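Local coordinates for protein exopolyphosphatase (Cytophaga hutchinsonii, PDB 3MDQ) that probably releases phosphate from the ends of inorganic polyphosphate chains by hydrolysis, as an exopolyphosphatase of the Ppx/GppA family, at residues 159-164 against 189-194; 174-179 against 250-255; 211-216 against 267-272; 243-248 against 279-284. All blocks are in the same frame, centred on the assembly; numbering follows the deposited sequence.

Interaction 1. Residues 159-164 against 189-194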
# COMPACT_ATOMS: atom_id res chain seq x y z
N PHE A 159 3.28 -6.78 9.10
CA PHE A 159 3.91 -8.06 8.83
C PHE A 159 4.76 -7.94 7.54
O PHE A 159 4.31 -7.41 6.53
CB PHE A 159 2.85 -9.14 8.62
CG PHE A 159 1.96 -9.38 9.82
CD1 PHE A 159 0.84 -8.60 10.02
CD2 PHE A 159 2.25 -10.37 10.72
CE1 PHE A 159 0.02 -8.81 11.11
CE2 PHE A 159 1.44 -10.60 11.81
CZ PHE A 159 0.32 -9.81 12.00
N GLU A 160 5.96 -8.50 7.57
CA GLU A 160 6.89 -8.43 6.40
C GLU A 160 6.55 -9.57 5.42
O GLU A 160 7.31 -10.54 5.23
CB GLU A 160 8.36 -8.41 6.88
CG GLU A 160 8.71 -7.09 7.64
CD GLU A 160 8.61 -5.76 6.79
OE1 GLU A 160 8.79 -5.78 5.55
OE2 GLU A 160 8.41 -4.67 7.38
N ILE A 161 5.38 -9.43 4.82
CA ILE A 161 4.81 -10.42 3.88
C ILE A 161 4.28 -9.74 2.62
O ILE A 161 3.36 -10.22 1.94
CB ILE A 161 3.69 -11.26 4.59
CG1 ILE A 161 2.52 -10.38 4.98
CG2 ILE A 161 4.29 -12.05 5.78
CD1 ILE A 161 1.31 -11.18 5.59
N GLY A 162 4.85 -8.58 2.27
CA GLY A 162 4.50 -7.90 1.05
C GLY A 162 4.80 -8.77 -0.18
O GLY A 162 5.55 -9.72 -0.12
N GLY A 163 4.16 -8.43 -1.29
CA GLY A 163 4.16 -9.34 -2.44
C GLY A 163 5.50 -9.62 -3.05
O GLY A 163 5.70 -10.71 -3.54
N GLN A 164 6.39 -8.63 -3.07
CA GLN A 164 7.75 -8.89 -3.60
C GLN A 164 8.46 -9.93 -2.75
O GLN A 164 9.15 -10.81 -3.29
CB GLN A 164 8.56 -7.58 -3.67
CG GLN A 164 9.98 -7.73 -4.24
CD GLN A 164 9.95 -7.98 -5.73
OE1 GLN A 164 9.67 -7.05 -6.49
NE2 GLN A 164 10.17 -9.22 -6.16
N ASP A 189 -1.25 -19.10 7.50
CA ASP A 189 -1.64 -19.69 8.77
C ASP A 189 -0.57 -19.49 9.84
O ASP A 189 -0.89 -19.21 10.99
CB ASP A 189 -1.86 -21.19 8.65
CG ASP A 189 -3.16 -21.59 7.98
OD1 ASP A 189 -4.08 -20.75 7.82
OD2 ASP A 189 -3.28 -22.78 7.60
N GLU A 190 0.70 -19.65 9.48
CA GLU A 190 1.80 -19.52 10.43
C GLU A 190 2.06 -18.05 10.82
O GLU A 190 2.30 -17.75 11.99
CB GLU A 190 3.07 -20.16 9.86
CG GLU A 190 2.99 -21.68 9.71
CD GLU A 190 2.69 -22.40 11.01
OE1 GLU A 190 3.34 -22.06 12.01
OE2 GLU A 190 1.75 -23.21 11.04
N VAL A 191 2.01 -17.14 9.84
CA VAL A 191 2.40 -15.73 10.02
C VAL A 191 1.33 -14.93 10.77
O VAL A 191 1.64 -14.09 11.65
CB VAL A 191 2.65 -15.02 8.64
CG1 VAL A 191 2.90 -13.52 8.82
CG2 VAL A 191 3.82 -15.64 7.91
N LEU A 192 0.07 -15.21 10.46
CA LEU A 192 -1.04 -14.32 10.84
C LEU A 192 -1.71 -14.63 12.16
O LEU A 192 -2.77 -14.12 12.46
CB LEU A 192 -2.06 -14.23 9.71
CG LEU A 192 -1.51 -13.63 8.42
CD1 LEU A 192 -2.64 -13.74 7.40
CD2 LEU A 192 -1.03 -12.20 8.62
N VAL A 193 -1.08 -15.46 12.99
CA VAL A 193 -1.67 -15.76 14.28
C VAL A 193 -2.04 -14.53 15.11
O VAL A 193 -3.12 -14.48 15.64
CB VAL A 193 -0.78 -16.76 15.11
CG1 VAL A 193 -1.38 -16.96 16.51
CG2 VAL A 193 -0.79 -18.11 14.40
N PRO A 194 -1.19 -13.49 15.13
CA PRO A 194 -1.55 -12.31 15.93
C PRO A 194 -2.78 -11.61 15.34
O PRO A 194 -3.57 -11.02 16.06
CB PRO A 194 -0.31 -11.45 15.85
CG PRO A 194 0.80 -12.43 15.61
CD PRO A 194 0.22 -13.45 14.71

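Interaction 2. Residues 174-179 against 250-255. With SO4 (sulfate ion), chain G.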
# COMPACT_ATOMS: atom_id res chain seq x y z
N ASP A 174 3.44 -20.21 -12.78
CA ASP A 174 2.81 -19.30 -13.72
C ASP A 174 2.12 -20.11 -14.80
O ASP A 174 2.78 -20.54 -15.80
CB ASP A 174 3.91 -18.45 -14.35
CG ASP A 174 3.39 -17.44 -15.32
OD1 ASP A 174 2.30 -16.91 -15.11
OD2 ASP A 174 4.14 -17.11 -16.28
N PRO A 175 0.83 -20.38 -14.65
CA PRO A 175 -0.11 -19.92 -13.63
C PRO A 175 -0.08 -20.76 -12.36
O PRO A 175 0.55 -21.81 -12.28
CB PRO A 175 -1.45 -20.05 -14.34
CG PRO A 175 -1.26 -21.27 -15.14
CD PRO A 175 0.14 -21.15 -15.69
N MSE A 176 -0.76 -20.25 -11.34
CA MSE A 176 -0.74 -20.85 -10.01
C MSE A 176 -1.32 -22.26 -10.02
O MSE A 176 -2.28 -22.54 -10.72
CB MSE A 176 -1.50 -19.94 -9.03
CG MSE A 176 -1.76 -20.55 -7.69
SE MSE A 176 -2.51 -19.32 -6.41
CE MSE A 176 -0.99 -18.03 -6.42
N ARG A 177 -0.67 -23.15 -9.28
CA ARG A 177 -1.07 -24.50 -9.13
C ARG A 177 -1.72 -24.76 -7.77
O ARG A 177 -1.49 -24.03 -6.82
CB ARG A 177 0.16 -25.38 -9.26
CG ARG A 177 0.83 -25.26 -10.60
CD ARG A 177 2.10 -26.11 -10.63
NE ARG A 177 2.74 -25.97 -11.92
CZ ARG A 177 3.83 -26.62 -12.28
NH1 ARG A 177 4.40 -27.48 -11.46
NH2 ARG A 177 4.36 -26.40 -13.48
N GLU A 178 -2.53 -25.81 -7.69
CA GLU A 178 -3.11 -26.21 -6.42
C GLU A 178 -2.08 -26.32 -5.28
O GLU A 178 -2.32 -25.81 -4.16
CB GLU A 178 -3.83 -27.54 -6.59
CG GLU A 178 -4.32 -28.19 -5.29
CD GLU A 178 -5.25 -27.33 -4.46
OE1 GLU A 178 -5.78 -26.32 -4.97
OE2 GLU A 178 -5.46 -27.70 -3.27
N ASP A 179 -0.94 -26.96 -5.53
CA ASP A 179 0.09 -27.04 -4.50
C ASP A 179 0.62 -25.65 -4.06
O ASP A 179 0.99 -25.45 -2.89
CB ASP A 179 1.22 -27.95 -4.91
CG ASP A 179 2.19 -28.20 -3.77
OD1 ASP A 179 1.82 -28.91 -2.80
OD2 ASP A 179 3.31 -27.67 -3.84
N GLN A 250 -10.37 -15.07 -11.85
CA GLN A 250 -9.69 -14.57 -13.06
C GLN A 250 -8.17 -14.47 -12.84
O GLN A 250 -7.38 -14.98 -13.63
CB GLN A 250 -10.28 -13.21 -13.49
CG GLN A 250 -9.50 -12.54 -14.60
CD GLN A 250 -9.95 -11.14 -14.91
OE1 GLN A 250 -10.96 -10.67 -14.38
NE2 GLN A 250 -9.18 -10.45 -15.75
N LEU A 251 -7.76 -13.87 -11.72
CA LEU A 251 -6.34 -13.64 -11.52
C LEU A 251 -5.60 -14.94 -11.14
O LEU A 251 -4.47 -15.13 -11.57
CB LEU A 251 -6.15 -12.55 -10.47
CG LEU A 251 -6.54 -11.17 -10.96
CD1 LEU A 251 -6.67 -10.16 -9.78
CD2 LEU A 251 -5.55 -10.63 -12.00
N VAL A 252 -6.22 -15.83 -10.36
CA VAL A 252 -5.58 -17.11 -10.05
C VAL A 252 -5.35 -17.93 -11.35
O VAL A 252 -4.34 -18.62 -11.47
CB VAL A 252 -6.36 -17.88 -8.98
CG1 VAL A 252 -5.91 -19.36 -8.90
CG2 VAL A 252 -6.24 -17.15 -7.67
N ALA A 253 -6.26 -17.84 -12.31
CA ALA A 253 -6.11 -18.58 -13.57
C ALA A 253 -5.08 -17.95 -14.51
O ALA A 253 -4.61 -18.60 -15.41
CB ALA A 253 -7.46 -18.71 -14.30
N SER A 254 -4.80 -16.67 -14.32
CA SER A 254 -4.03 -15.86 -15.24
C SER A 254 -2.54 -16.18 -15.24
O SER A 254 -1.96 -16.59 -14.23
CB SER A 254 -4.24 -14.36 -14.95
OG SER A 254 -3.53 -13.96 -13.77
N THR A 255 -1.92 -15.93 -16.39
CA THR A 255 -0.48 -15.87 -16.46
C THR A 255 0.04 -14.45 -16.27
O THR A 255 -0.68 -13.48 -16.45
CB THR A 255 0.04 -16.41 -17.81
OG1 THR A 255 -0.34 -15.49 -18.82
CG2 THR A 255 -0.52 -17.78 -18.12
S SO4 G . 6.94 -21.71 -13.63
O1 SO4 G . 7.68 -22.94 -13.31
O2 SO4 G . 7.33 -20.77 -12.56
O3 SO4 G . 5.55 -21.98 -13.76
O4 SO4 G . 7.39 -21.16 -14.91
O HOH W 1 -1.78 -17.48 -11.63
O HOH W 2 -4.10 -21.27 -12.22

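Interaction 3. Residues 211-216 against 267-272. With SO4 (sulfate ion), chain E; SO4 (sulfate ion), chain F.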
# COMPACT_ATOMS: atom_id res chain seq x y z
N SER A 211 -4.20 0.81 -1.11
CA SER A 211 -2.98 0.78 -1.90
C SER A 211 -3.16 0.04 -3.20
O SER A 211 -4.31 -0.26 -3.59
CB SER A 211 -1.81 0.32 -1.06
OG SER A 211 -1.36 1.41 -0.29
N GLY A 212 -2.08 -0.24 -3.92
CA GLY A 212 -2.17 -0.49 -5.35
C GLY A 212 -2.99 -1.70 -5.75
O GLY A 212 -3.72 -1.65 -6.75
N THR A 213 -2.84 -2.80 -5.03
CA THR A 213 -3.59 -4.02 -5.35
C THR A 213 -5.09 -3.73 -5.29
O THR A 213 -5.85 -4.05 -6.20
CB THR A 213 -3.25 -5.19 -4.45
OG1 THR A 213 -1.88 -5.56 -4.68
CG2 THR A 213 -4.12 -6.40 -4.73
N PHE A 214 -5.53 -3.12 -4.20
CA PHE A 214 -6.94 -2.82 -4.06
C PHE A 214 -7.43 -1.79 -5.08
O PHE A 214 -8.53 -1.92 -5.60
CB PHE A 214 -7.23 -2.39 -2.62
CG PHE A 214 -7.29 -3.54 -1.64
CD1 PHE A 214 -8.41 -4.34 -1.56
CD2 PHE A 214 -6.23 -3.78 -0.75
CE1 PHE A 214 -8.47 -5.38 -0.67
CE2 PHE A 214 -6.29 -4.81 0.17
CZ PHE A 214 -7.40 -5.62 0.22
N ASP A 215 -6.61 -0.80 -5.42
CA ASP A 215 -6.98 0.18 -6.44
C ASP A 215 -7.18 -0.53 -7.77
O ASP A 215 -8.15 -0.27 -8.49
CB ASP A 215 -5.91 1.26 -6.63
CG ASP A 215 -5.74 2.17 -5.44
OD1 ASP A 215 -6.63 2.25 -4.60
OD2 ASP A 215 -4.67 2.87 -5.38
N THR A 216 -6.27 -1.47 -8.08
CA THR A 216 -6.40 -2.23 -9.34
C THR A 216 -7.66 -3.10 -9.37
O THR A 216 -8.35 -3.19 -10.41
CB THR A 216 -5.12 -3.03 -9.65
OG1 THR A 216 -4.09 -2.10 -10.03
CG2 THR A 216 -5.32 -4.03 -10.80
N GLU A 267 3.97 -3.48 -14.12
CA GLU A 267 4.75 -4.74 -14.09
C GLU A 267 4.96 -5.32 -12.69
O GLU A 267 4.72 -6.51 -12.45
CB GLU A 267 6.11 -4.57 -14.75
CG GLU A 267 6.77 -5.94 -15.10
CD GLU A 267 7.76 -6.48 -14.07
OE1 GLU A 267 8.17 -5.72 -13.17
OE2 GLU A 267 8.16 -7.68 -14.16
N LEU A 268 5.39 -4.52 -11.72
CA LEU A 268 5.68 -5.08 -10.41
C LEU A 268 4.42 -5.57 -9.71
O LEU A 268 4.43 -6.57 -8.99
CB LEU A 268 6.43 -4.06 -9.53
CG LEU A 268 7.87 -3.79 -9.98
CD1 LEU A 268 8.42 -2.56 -9.23
CD2 LEU A 268 8.80 -4.99 -9.77
N ARG A 269 3.32 -4.88 -9.95
CA ARG A 269 2.03 -5.35 -9.42
C ARG A 269 1.55 -6.62 -10.15
O ARG A 269 1.11 -7.56 -9.49
CB ARG A 269 1.01 -4.25 -9.47
CG ARG A 269 -0.27 -4.56 -8.63
CD ARG A 269 -1.22 -3.39 -8.71
NE ARG A 269 -0.52 -2.21 -8.24
CZ ARG A 269 -0.73 -0.97 -8.64
NH1 ARG A 269 -1.69 -0.65 -9.51
NH2 ARG A 269 0.02 -0.02 -8.13
N ALA A 270 1.68 -6.69 -11.46
CA ALA A 270 1.38 -7.93 -12.18
C ALA A 270 2.14 -9.11 -11.59
O ALA A 270 1.59 -10.21 -11.47
CB ALA A 270 1.71 -7.79 -13.67
N ASP A 271 3.38 -8.89 -11.20
CA ASP A 271 4.18 -9.97 -10.64
C ASP A 271 3.65 -10.52 -9.32
O ASP A 271 3.72 -11.73 -9.09
CB ASP A 271 5.61 -9.54 -10.42
CG ASP A 271 6.35 -9.24 -11.70
OD1 ASP A 271 5.92 -9.71 -12.77
OD2 ASP A 271 7.37 -8.51 -11.59
N MSE A 272 3.13 -9.65 -8.45
CA MSE A 272 2.72 -10.06 -7.11
C MSE A 272 1.21 -10.16 -6.87
O MSE A 272 0.80 -10.64 -5.80
CB MSE A 272 3.31 -9.10 -6.08
CG MSE A 272 2.84 -7.70 -6.23
SE MSE A 272 3.33 -6.77 -4.61
CE MSE A 272 1.60 -6.90 -3.68
S SO4 E . 2.37 -1.78 -5.92
O1 SO4 E . 3.11 -2.72 -6.82
O2 SO4 E . 2.83 -1.73 -4.55
O3 SO4 E . 0.96 -2.27 -5.82
O4 SO4 E . 2.35 -0.40 -6.43
S SO4 F . -1.93 3.22 -7.61
O1 SO4 F . -1.25 2.60 -8.76
O2 SO4 F . -1.10 3.05 -6.43
O3 SO4 F . -3.22 2.55 -7.44
O4 SO4 F . -2.13 4.65 -7.86

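Interaction 4. Residues 243-248 against 279-284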
# COMPACT_ATOMS: atom_id res chain seq x y z
N ASP A 243 -18.16 -9.93 -6.72
CA ASP A 243 -17.23 -9.29 -7.60
C ASP A 243 -15.77 -9.65 -7.26
O ASP A 243 -14.98 -9.92 -8.15
CB ASP A 243 -17.49 -7.78 -7.67
CG ASP A 243 -18.67 -7.42 -8.64
OD1 ASP A 243 -19.16 -8.27 -9.43
OD2 ASP A 243 -19.07 -6.29 -8.70
N PHE A 244 -15.46 -9.69 -5.97
CA PHE A 244 -14.13 -10.11 -5.52
C PHE A 244 -13.87 -11.53 -5.97
O PHE A 244 -12.77 -11.85 -6.48
CB PHE A 244 -13.95 -10.05 -3.99
CG PHE A 244 -12.64 -10.60 -3.55
CD1 PHE A 244 -11.48 -9.89 -3.78
CD2 PHE A 244 -12.56 -11.88 -3.03
CE1 PHE A 244 -10.26 -10.42 -3.42
CE2 PHE A 244 -11.32 -12.43 -2.69
CZ PHE A 244 -10.20 -11.69 -2.90
N ASN A 245 -14.83 -12.41 -5.80
CA ASN A 245 -14.57 -13.80 -6.20
C ASN A 245 -14.42 -13.99 -7.72
O ASN A 245 -13.67 -14.86 -8.16
CB ASN A 245 -15.61 -14.73 -5.58
CG ASN A 245 -15.36 -14.97 -4.09
OD1 ASN A 245 -14.22 -15.26 -3.65
ND2 ASN A 245 -16.41 -14.86 -3.30
N ARG A 246 -15.09 -13.17 -8.53
CA ARG A 246 -14.84 -13.19 -9.97
C ARG A 246 -13.42 -12.76 -10.28
O ARG A 246 -12.73 -13.42 -11.09
CB ARG A 246 -15.82 -12.27 -10.72
CG ARG A 246 -15.74 -12.38 -12.25
CD ARG A 246 -16.40 -11.18 -12.96
NE ARG A 246 -15.56 -9.98 -12.91
CZ ARG A 246 -15.75 -8.92 -12.11
NH1 ARG A 246 -16.77 -8.85 -11.26
NH2 ARG A 246 -14.90 -7.91 -12.17
N LEU A 247 -12.97 -11.69 -9.63
CA LEU A 247 -11.62 -11.21 -9.86
C LEU A 247 -10.61 -12.21 -9.37
O LEU A 247 -9.58 -12.41 -10.03
CB LEU A 247 -11.42 -9.88 -9.13
CG LEU A 247 -12.21 -8.69 -9.67
CD1 LEU A 247 -12.29 -7.50 -8.65
CD2 LEU A 247 -11.60 -8.28 -11.05
N ARG A 248 -10.87 -12.84 -8.24
CA ARG A 248 -9.97 -13.85 -7.68
C ARG A 248 -9.81 -15.01 -8.66
O ARG A 248 -8.69 -15.44 -8.96
CB ARG A 248 -10.48 -14.33 -6.33
CG ARG A 248 -9.69 -15.49 -5.73
CD ARG A 248 -10.33 -16.00 -4.44
NE ARG A 248 -11.62 -16.64 -4.65
CZ ARG A 248 -11.81 -17.84 -5.20
NH1 ARG A 248 -10.78 -18.56 -5.61
NH2 ARG A 248 -13.04 -18.32 -5.34
N LEU A 279 -3.82 -13.69 -0.29
CA LEU A 279 -3.82 -13.12 1.08
C LEU A 279 -5.16 -12.48 1.42
O LEU A 279 -5.67 -12.66 2.52
CB LEU A 279 -2.69 -12.10 1.25
CG LEU A 279 -2.57 -11.42 2.60
CD1 LEU A 279 -2.42 -12.48 3.70
CD2 LEU A 279 -1.40 -10.43 2.60
N ILE A 280 -5.74 -11.76 0.48
CA ILE A 280 -7.04 -11.13 0.71
C ILE A 280 -8.11 -12.21 0.98
O ILE A 280 -8.90 -12.08 1.93
CB ILE A 280 -7.48 -10.23 -0.47
CG1 ILE A 280 -6.50 -9.09 -0.69
CG2 ILE A 280 -8.89 -9.63 -0.18
CD1 ILE A 280 -6.70 -8.33 -2.06
N GLU A 281 -8.11 -13.26 0.16
CA GLU A 281 -9.05 -14.36 0.36
C GLU A 281 -8.84 -14.93 1.76
O GLU A 281 -9.82 -15.12 2.50
CB GLU A 281 -8.89 -15.41 -0.74
CG GLU A 281 -9.71 -16.67 -0.55
CD GLU A 281 -11.17 -16.52 -0.86
OE1 GLU A 281 -11.62 -15.42 -1.22
OE2 GLU A 281 -11.88 -17.53 -0.73
N HIS A 282 -7.58 -15.17 2.15
CA HIS A 282 -7.28 -15.72 3.45
C HIS A 282 -7.89 -14.88 4.55
O HIS A 282 -8.52 -15.40 5.48
CB HIS A 282 -5.77 -15.80 3.62
CG HIS A 282 -5.34 -16.60 4.80
ND1 HIS A 282 -5.00 -17.93 4.69
CD2 HIS A 282 -5.19 -16.27 6.10
CE1 HIS A 282 -4.69 -18.40 5.89
NE2 HIS A 282 -4.81 -17.42 6.76
N VAL A 283 -7.70 -13.56 4.45
CA VAL A 283 -8.25 -12.63 5.46
C VAL A 283 -9.78 -12.59 5.46
O VAL A 283 -10.42 -12.59 6.51
CB VAL A 283 -7.63 -11.22 5.29
CG1 VAL A 283 -8.29 -10.20 6.28
CG2 VAL A 283 -6.12 -11.28 5.50
N LEU A 284 -10.37 -12.62 4.28
CA LEU A 284 -11.84 -12.69 4.15
C LEU A 284 -12.46 -13.85 4.87
O LEU A 284 -13.56 -13.70 5.45
CB LEU A 284 -12.27 -12.81 2.68
CG LEU A 284 -12.48 -11.52 1.98
CD1 LEU A 284 -12.77 -11.86 0.51
CD2 LEU A 284 -13.67 -10.73 2.61

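Interaction 1. Residues 159-164 against 189-194
In Phe159 and Leu192, whose side chains meet, CG lies anti to the carbonyl carbon and beside the backbone N (chi1 -61° and -62°). The CD2 methyl of Leu192 lies over the ring, 4.1 Å from the centroid of Phe159 and almost exactly on its normal, a clean CH-pi contact over the centre of one face. Pro194 approaches the same ring differently, its CB lying near the ring plane at the edge, 4.2 Å from CZ. The carbonyl O of Val191 comes in obliquely, 3.5 Å from Phe159 CE2.

Ile161 supplies a second point of attachment. Its CD1 lies 4.0 Å from Leu192 CD2, so one leucine methyl is shared between the ring face and the Ile161 CD1 methyl. Val191 is modelled in two conformers; in one of them its CG1 comes within reach of both Phe159 CD2 and Ile161 CG2, a detail that depends on the conformer. The contact is thus apolar throughout, apart from that single carbonyl.

Phe159 ends strand 153-159, an outermost strand of its sheet, and pairs through its backbone with Val143. Ile161 also touches Val143, while Leu192, at the break between helices 178-191 and 193-202, rests on Phe145 of strand 143-148 and on Leu279 and His282 of helix 267-286.

Interaction 2. Residues 174-179 against 250-255
Asp174 reaches across to Thr255, and its side chain can be followed outward. CB lies 3.9 Å from O3 of the chain G sulfate, the same oxygen that accepts a nearly straight hydrogen bond from Asp174 N; His171 also binds this ion, which probably came from the crystallisation liquor. From CB the chain runs with CG anti to the backbone N (chi1 -179°). At the tip, OD1 comes to 3.3 Å from Thr255 CA and also lies near its CB. The principal polar partner of OD1 is the backbone N of Arg256, hydrogen-bonded to it at the start of helix 256-260. Thr255 holds the N-cap position of that helix and caps it with its own side chain, so an acid from a distant segment adds to the polar grip on one helix end.

A cis peptide bond precedes Pro175. Pro175 CB lies against backbone oxygens, 3.5 Å from Ser254 O and hardly farther from Ala253 O. Two waters bridge backbone groups of the two segments. The first accepts from Met176 N and donates to Val252 O, at 2.8 Å, and to Ser254 O; the second donates to Met176 O and Val252 O. The carbonyl of Val252 therefore receives two waters near the end of helix 241-253.

Met176, a selenomethionine, is modelled in two conformers; in one, SE lies 4.2 Å from Val252 CG1. Met176 also touches Val274 and Cys278 of helix 267-286, while Val252 touches Arg181. The contact joins the approach to helix 178-191 with the turn between helices 241-253 and 256-260.

Interaction 3. Residues 211-216 against 267-272
An anion-binding site forms where Arg269, on helix 267-286, reaches over Gly212 and alongside Thr216 at the start of helix 212-225; the short helical segments stand almost perpendicular, at 89°. Arg269 leaves its helix extended, with CG anti to the backbone N, then bends at chi3 (-57°), which swings NE toward one of the sulfates.

Every nitrogen of the guanidinium is engaged. NE donates to O3 of the chain E sulfate at 2.8 Å, and NH2 donates to O4 of the same ion at 2.9 Å, a two-pronged grip with the sulfur lying in the guanidinium plane. NH2 also donates to O1 of the chain F sulfate at 3.0 Å, where NH1 adds a weak bond. NH1 turns its stronger bond to Thr216 OG1, 2.9 Å away and bent to 147°, with the hydroxyl oxygen somewhat tilted from the plane. These bonds to two ions and a threonine fix the rotation of the group.

One face of the guanidinium lies over the backbone of Gly212, whose O sits 3.3 Å above the plane, offset toward the rim. A side chain on Gly212 would run into Arg269 NH2. Gly212 C is 3.5 Å from Arg269 NE.

Asn14, Thr15 and Lys35 also bind the sulfates, which probably come from the crystallisation liquor. Anions held between Arg269, beside the start of helix 212-225, and residues of the N-terminal strands and their turn are consistent with phosphate binding in the interlobe cleft characteristic of the actin-like ATPase fold.

Interaction 4. Residues 243-248 against 279-284
Phe244 projects from helix 241-253 into the side of helix 267-286, packing two helices whose segments run roughly antiparallel (144°) on one lobe of the actin-like fold. Its CG lies anti to the backbone N (chi1 175°), and the ring has two apolar neighbours. Leu284 meets it tip to tip, CD1 lying 3.5 Å from Phe244 CD2, whereas Ile280 crosses it obliquely and brings CG2 to 3.6 Å from CE1. Glu281 is described in one of its two modelled conformers. Between the apolar pair, its OE1 approaches the rim in the ring plane, 3.3 Å from Phe244 CE2, with carboxylate and ring nearly coplanar, which would place the carboxylate near the slightly positive ring hydrogens.

The same OE1 makes a long salt bridge of 3.6 Å to Arg248 NE, while OE2 lies over a face of the guanidinium, so the two groups do not pair side by side. The NE hydrogen points elsewhere: in one conformer of Asn245, OD1 accepts it at 3.1 Å and almost in line (175°), within the guanidinium plane.

Farther out, Ile280 also packs on Phe214 of helix 212-225 and on Met136 and Ile138 of strand 133-138. Helix 241-253 is tied to helix 212-225 through Asp243, whose OD2 accepts from His225 and Asn221. Its other oxygen, OD1, forms a salt bridge of 3.1 Å with Arg246 NH1.

In the fold
Read from the N terminus, interaction 1 opens first, at the end of strand 153-159, and closes a short, largely helical loop across helix 178-191. Interaction 2 opens within that loop and crosses it, closing only at the end of helix 241-253. Interactions 1 and 3 are in series, as are interactions 1 and 4. Interaction 3 opens after strand 206-210; interaction 4 opens before interaction 2 closes, and interactions 2, 3 and 4 cross one another. Helix 267-286 receives interactions 3 and 4 at successive levels, and its residues also touch interaction 1. It thereby links the anion site, the helix 241-253 layer and the edge of the six-stranded sheet.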